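Local atomic coordinates of endoglucanase (Ruminococcus champanellensis, PDB entry 6WQV), a protein that probably hydrolyses internal beta-1,4 links of cellulose and other plant cell-wall polysaccharides as a broad-specificity endoglucanase of glycoside hydrolase family 5. Residues L308-A311 / K312-N315. Residues are numbered along the deposited sequence; the frame is centred on the assembly and turned at random.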
loop_
_atom_site.group_PDB
_atom_site.type_symbol
_atom_site.label_atom_id
_atom_site.label_comp_id
_atom_site.label_asym_id
_atom_site.label_seq_id
_atom_site.Cartn_x
_atom_site.Cartn_y
_atom_site.Cartn_z
ATOM N N LEU A 308 3.930 5.341 -16.313
ATOM C CA LEU A 308 3.480 6.586 -15.704
ATOM C C LEU A 308 2.692 7.440 -16.689
ATOM O O LEU A 308 1.710 8.093 -16.301
ATOM C CB LEU A 308 4.665 7.361 -15.138
ATOM C CG LEU A 308 5.139 6.982 -13.741
ATOM C CD1 LEU A 308 4.077 7.287 -12.680
ATOM C CD2 LEU A 308 5.543 5.527 -13.647
ATOM N N ARG A 309 3.102 7.463 -17.964
ATOM C CA ARG A 309 2.373 8.236 -18.965
ATOM C C ARG A 309 0.950 7.716 -19.108
ATOM O O ARG A 309 -0.014 8.491 -19.103
ATOM C CB ARG A 309 3.097 8.192 -20.318
ATOM C CG ARG A 309 2.407 8.974 -21.451
ATOM C CD ARG A 309 3.050 8.787 -22.838
ATOM N NE ARG A 309 3.104 7.380 -23.216
ATOM C CZ ARG A 309 2.071 6.700 -23.697
ATOM N NH1 ARG A 309 0.903 7.301 -23.870
ATOM N NH2 ARG A 309 2.209 5.416 -24.003
ATOM N N ILE A 310 0.803 6.400 -19.238
ATOM C CA ILE A 310 -0.527 5.825 -19.410
ATOM C C ILE A 310 -1.355 5.999 -18.141
ATOM O O ILE A 310 -2.533 6.384 -18.204
ATOM C CB ILE A 310 -0.421 4.351 -19.839
ATOM C CG1 ILE A 310 0.250 4.232 -21.209
ATOM C CG2 ILE A 310 -1.805 3.728 -19.901
ATOM C CD1 ILE A 310 0.690 2.814 -21.556
ATOM N N ALA A 311 -0.767 5.727 -16.974
ATOM C CA ALA A 311 -1.507 5.890 -15.726
ATOM C C ALA A 311 -2.012 7.322 -15.584
ATOM O O ALA A 311 -3.186 7.547 -15.272
ATOM C CB ALA A 311 -0.646 5.471 -14.531
ATOM N N LYS A 312 -1.151 8.307 -15.844
ATOM C CA LYS A 312 -1.581 9.703 -15.758
ATOM C C LYS A 312 -2.683 10.013 -16.766
ATOM O O LYS A 312 -3.578 10.817 -16.478
ATOM C CB LYS A 312 -0.390 10.646 -15.941
ATOM C CG LYS A 312 -0.707 12.108 -15.731
ATOM C CD LYS A 312 0.531 12.981 -15.882
ATOM C CE LYS A 312 0.180 14.445 -15.756
ATOM N NZ LYS A 312 1.334 15.310 -16.107
ATOM N N SER A 313 -2.649 9.374 -17.940
ATOM C CA SER A 313 -3.668 9.630 -18.952
ATOM C C SER A 313 -5.038 9.125 -18.517
ATOM O O SER A 313 -6.050 9.581 -19.054
ATOM C CB SER A 313 -3.268 9.022 -20.304
ATOM O OG SER A 313 -3.535 7.633 -20.383
ATOM N N TYR A 314 -5.084 8.196 -17.558
ATOM C CA TYR A 314 -6.330 7.738 -16.948
ATOM C C TYR A 314 -6.551 8.356 -15.573
ATOM O O TYR A 314 -7.436 7.912 -14.833
ATOM C CB TYR A 314 -6.371 6.202 -16.856
ATOM C CG TYR A 314 -6.464 5.530 -18.210
ATOM C CD1 TYR A 314 -7.551 5.753 -19.044
ATOM C CD2 TYR A 314 -5.451 4.690 -18.659
ATOM C CE1 TYR A 314 -7.630 5.156 -20.297
ATOM C CE2 TYR A 314 -5.523 4.086 -19.912
ATOM C CZ TYR A 314 -6.614 4.321 -20.717
ATOM O OH TYR A 314 -6.722 3.733 -21.962
ATOM N N ASN A 315 -5.755 9.362 -15.206
ATOM C CA ASN A 315 -5.854 10.035 -13.909
ATOM C C ASN A 315 -5.694 9.058 -12.740
ATOM O O ASN A 315 -6.409 9.141 -11.739
ATOM C CB ASN A 315 -7.140 10.858 -13.782
ATOM C CG ASN A 315 -7.037 11.959 -12.728
ATOM O OD1 ASN A 315 -5.951 12.470 -12.449
ATOM N ND2 ASN A 315 -8.172 12.326 -12.142
#
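The ring of Tyr314 meets Ile310 along the CD2–CE2 side. Methyl CG2 of Ile310 lies 3.7 Å from CE2 of Tyr314. The carbonyl O of Ile310 approaches the same ring obliquely, 3.4 Å from CD2. Over one face sits Ser313 OG, 3.9 Å above the ring plane and shifted toward the rim. The two side chains Ile310 and Tyr314 run side by side and point the same way, one helical turn apart. In Ile310, CG2 stands anti to the backbone N and CG1 anti to the carbonyl carbon (chi1 -64°), which turns CG2 to the ring.

Ile310 O is gripped by two donors. Ser313 OG gives it a bond of 2.7 Å, and Tyr314 N a longer one of 3.2 Å. The serine hydroxyl folds back over its own helix because OG sits between the backbone N and the carbonyl carbon (chi1 80°). This bond ties the hydroxyl to the carbonyl three residues back in the last turn. Lys312 N to Leu308 O and Ser313 N to Arg309 O continue the regular helical bonding.

Tyr314 N also bonds to Ala311 O, at 3.0 Å, from well above the carbonyl plane. Tyr314 is the first residue to leave helical angles. Asn315 follows with positive phi as C-prime of a Schellman motif: its N bonds to Lys312 O at 2.9 Å, and Ile316 N reaches back to Ala311 O. Asn315 OD1 bonds to Arg317.

This is the C-terminal end of helix 297-313, which joins strands 284-289 and 318-322 in a beta-alpha-beta unit of the TIM barrel. Leu308 and Ala311 rest on Cys318 of strand 318-322. Ile310 packs on Ile263 and Leu270 of helix 263-278, where Tyr314 OH bonds to Gln267 and its ring meets Tyr274.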